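Long-range contact in transcriptional regulator, LuxR family (PDB 3MQQ), which probably binds DNA to regulate transcription as a LuxR-family protein, of which this chain is the PAS domain: residues Ser19-Ile24 / Pro102-Val107. Residues are numbered along the deposited sequence; the frame is centred on the assembly and turned at random. Where two conformers were deposited one is given.
With NA (sodium ion), chain K; EOH (ethanol), chain H.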
ATOM      1  N   SER B  19       1.668  -0.686  13.969  1.00 21.17           N
ATOM      2  CA  SER B  19       0.745  -0.497  15.108  1.00 20.79           C
ATOM      3  C   SER B  19       1.044  -1.490  16.225  1.00 23.06           C
ATOM      4  O   SER B  19       1.819  -2.465  16.070  1.00 24.20           O
ATOM      5  CB  SER B  19      -0.702  -0.669  14.649  1.00 21.36           C
ATOM      6  OG  SER B  19      -0.960  -2.062  14.392  1.00 23.32           O
ATOM      7  N   ARG B  20       0.442  -1.204  17.376  1.00 22.62           N
ATOM      8  CA  ARG B  20       0.405  -2.155  18.497  1.00 25.83           C
ATOM      9  C   ARG B  20      -0.794  -1.764  19.342  1.00 26.45           C
ATOM     10  O   ARG B  20      -0.921  -0.603  19.739  1.00 26.45           O
ATOM     11  CB  ARG B  20       1.712  -2.131  19.295  1.00 27.79           C
ATOM     12  CG  ARG B  20       1.763  -3.144  20.397  1.00 36.01           C
ATOM     13  CD  ARG B  20       3.211  -3.544  20.693  1.00 43.38           C
ATOM     14  NE  ARG B  20       4.039  -2.514  21.334  1.00 49.97           N
ATOM     15  CZ  ARG B  20       3.610  -1.524  22.124  1.00 52.86           C
ATOM     16  NH1 ARG B  20       4.491  -0.685  22.649  1.00 56.32           N
ATOM     17  NH2 ARG B  20       2.321  -1.345  22.381  1.00 52.96           N
ATOM     18  N   ASP B  21      -1.683  -2.729  19.574  1.00 28.09           N
ATOM     19  CA  ASP B  21      -2.930  -2.508  20.328  1.00 29.62           C
ATOM     20  C   ASP B  21      -3.721  -1.260  19.891  1.00 27.52           C
ATOM     21  O   ASP B  21      -4.224  -0.485  20.720  1.00 29.23           O
ATOM     22  CB  ASP B  21      -2.615  -2.493  21.820  1.00 33.09           C
ATOM     23  CG  ASP B  21      -1.888  -3.744  22.263  1.00 38.76           C
ATOM     24  OD1 ASP B  21      -2.110  -4.820  21.657  1.00 39.65           O
ATOM     25  OD2 ASP B  21      -1.098  -3.653  23.215  1.00 43.57           O
ATOM     26  N   ARG B  22      -3.820  -1.103  18.576  1.00 25.63           N
ATOM     27  CA  ARG B  22      -4.577  -0.032  17.930  1.00 24.16           C
ATOM     28  C   ARG B  22      -3.981   1.352  18.189  1.00 24.16           C
ATOM     29  O   ARG B  22      -4.692   2.354  18.096  1.00 24.61           O
ATOM     30  CB  ARG B  22      -6.092  -0.071  18.246  1.00 25.97           C
ATOM     31  CG  ARG B  22      -6.731  -1.468  18.157  1.00 26.67           C
ATOM     32  CD  ARG B  22      -8.238  -1.372  18.295  1.00 30.48           C
ATOM     33  NE  ARG B  22      -8.845  -0.895  17.053  1.00 31.39           N
ATOM     34  CZ  ARG B  22     -10.139  -0.615  16.909  1.00 31.99           C
ATOM     35  NH1 ARG B  22     -10.612  -0.187  15.737  1.00 34.98           N
ATOM     36  NH2 ARG B  22     -10.952  -0.760  17.934  1.00 34.89           N
ATOM     37  N   VAL B  23      -2.693   1.379  18.549  1.00 21.54           N
ATOM     38  CA  VAL B  23      -1.937   2.609  18.673  1.00 21.15           C
ATOM     39  C   VAL B  23      -0.897   2.675  17.542  1.00 21.05           C
ATOM     40  O   VAL B  23      -0.273   1.666  17.193  1.00 22.57           O
ATOM     41  CB  VAL B  23      -1.239   2.696  20.029  1.00 21.44           C
ATOM     42  CG1 VAL B  23      -0.363   3.984  20.123  1.00 23.08           C
ATOM     43  CG2 VAL B  23      -2.308   2.697  21.136  1.00 22.88           C
ATOM     44  N   ILE B  24      -0.714   3.866  16.977  1.00 19.69           N
ATOM     45  CA  ILE B  24       0.281   4.073  15.927  1.00 20.41           C
ATOM     46  C   ILE B  24       1.672   4.170  16.571  1.00 21.33           C
ATOM     47  O   ILE B  24       1.944   5.126  17.285  1.00 23.06           O
ATOM     48  CB  ILE B  24       0.022   5.379  15.193  1.00 20.41           C
ATOM     49  CG1 ILE B  24      -1.344   5.350  14.467  1.00 19.60           C
ATOM     50  CG2 ILE B  24       1.192   5.716  14.261  1.00 20.38           C
ATOM     51  CD1 ILE B  24      -1.706   6.732  13.844  1.00 24.67           C
ATOM     52  N   PRO B 102      -5.427 -10.160  16.430  1.00 31.56           N
ATOM     53  CA  PRO B 102      -5.664  -9.368  15.216  1.00 31.50           C
ATOM     54  C   PRO B 102      -5.447  -7.870  15.376  1.00 31.05           C
ATOM     55  O   PRO B 102      -5.072  -7.194  14.408  1.00 31.09           O
ATOM     56  CB  PRO B 102      -7.141  -9.646  14.903  1.00 32.06           C
ATOM     57  CG  PRO B 102      -7.745 -10.068  16.224  1.00 33.42           C
ATOM     58  CD  PRO B 102      -6.650 -10.881  16.835  1.00 32.03           C
ATOM     59  N   LEU B 103      -5.710  -7.367  16.579  1.00 31.56           N
ATOM     60  CA  LEU B 103      -5.610  -5.948  16.892  1.00 32.42           C
ATOM     61  C   LEU B 103      -4.364  -5.606  17.705  1.00 32.90           C
ATOM     62  O   LEU B 103      -4.208  -4.471  18.157  1.00 34.34           O
ATOM     63  CB  LEU B 103      -6.880  -5.488  17.613  1.00 33.15           C
ATOM     64  CG  LEU B 103      -8.123  -5.555  16.713  1.00 34.49           C
ATOM     65  CD1 LEU B 103      -9.400  -5.130  17.439  1.00 35.17           C
ATOM     66  CD2 LEU B 103      -7.926  -4.749  15.432  1.00 34.96           C
ATOM     67  N   ALA B 104      -3.453  -6.572  17.842  1.00 32.67           N
ATOM     68  CA  ALA B 104      -2.135  -6.329  18.452  1.00 32.47           C
ATOM     69  C   ALA B 104      -1.131  -5.782  17.411  1.00 32.52           C
ATOM     70  O   ALA B 104      -1.515  -4.995  16.535  1.00 33.42           O
ATOM     71  CB  ALA B 104      -1.611  -7.623  19.148  1.00 32.61           C
ATOM     72  N   ALA B 105       0.149  -6.147  17.489  1.00 31.22           N
ATOM     73  CA  ALA B 105       1.101  -5.597  16.522  1.00 30.51           C
ATOM     74  C   ALA B 105       0.672  -5.923  15.088  1.00 29.45           C
ATOM     75  O   ALA B 105       0.255  -7.040  14.792  1.00 28.86           O
ATOM     76  CB  ALA B 105       2.519  -6.101  16.785  1.00 30.66           C
ATOM     77  N   GLY B 106       0.748  -4.935  14.204  1.00 28.90           N
ATOM     78  CA  GLY B 106       0.522  -5.221  12.798  1.00 28.80           C
ATOM     79  C   GLY B 106       0.992  -4.102  11.895  1.00 28.73           C
ATOM     80  O   GLY B 106       1.484  -3.076  12.360  1.00 26.77           O
ATOM     81  N   VAL B 107       0.867  -4.356  10.594  1.00 19.80           N
ATOM     82  CA  VAL B 107       1.165  -3.351   9.561  0.50 18.88           C
ATOM     83  C   VAL B 107      -0.159  -2.959   8.908  1.00 18.59           C
ATOM     84  O   VAL B 107      -0.920  -3.806   8.474  1.00 20.13           O
ATOM     85  CB  VAL B 107       2.200  -3.878   8.506  0.50 19.50           C
ATOM     86  CG1 VAL B 107       2.717  -2.745   7.578  0.50 20.75           C
ATOM     87  CG2 VAL B 107       3.388  -4.500   9.198  0.50 19.66           C
TER
HETATM   88 NA    NA K   1      -2.817  -2.677  16.322  1.00 32.45          NA
HETATM   89  C1  EOH H 122      -7.619  -0.234  13.576  1.00 28.04           C
HETATM   90  C2  EOH H 122      -7.315  -1.041  14.806  1.00 25.07           C
HETATM   91  O   EOH H 122      -8.799   0.493  13.743  1.00 27.91           O
HETATM   92  O   HOH W   1      -5.055  -2.245  14.877  1.00 36.14           O
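A sodium site bridges Ser19, just before the type I' hairpin turn Arg20-Val23, and residues 102-105, which lead into strand 106-112 of the antiparallel PAS sheet. Between the segments, Ser19 and Gly106 form an antiparallel hydrogen-bonded pair. Ser19 N reaches Gly106 O at 2.9 Å along an almost linear N-H...O (179°), within the carbonyl plane; the return bond, Gly106 N to Ser19 O, is longer at 3.3 Å, its donor 58° above the plane of the Ser19 carbonyl. Ala105 CA adds a CA-H...O contact to Ser19 O.

Beyond this pair the backbones draw closer, Arg20 CA lying 4.0 Å from Ala105 CA. With chi1 at 73°, Ser19 OG lies between its own N and carbonyl carbon and meets the sodium at 2.8 Å. The sodium is also bound by Leu103 O (2.9 Å), Ala104 O (2.7 Å) and a water, with Arg22 bordering the site, so carbonyls of one segment and a hydroxyl of the other share the ion. Arg22 and Leu103 run side by side, Arg22 CD 4.0 Å from Leu103 CD1, which lies over one guanidinium face. Arg22 NH1 donates to the ethanol O at 2.8 Å; the ethanol, probably from the crystallisation liquor, also bonds Tyr51 OH.

Arg22 NH1 also bonds Phe57 O, while Leu103 packs on Ile64 and Ser65 of helix 54-71; Ala105 touches Ile3 of the second subunit, and strand 106-112 lies between strands 15-20 and 87-96.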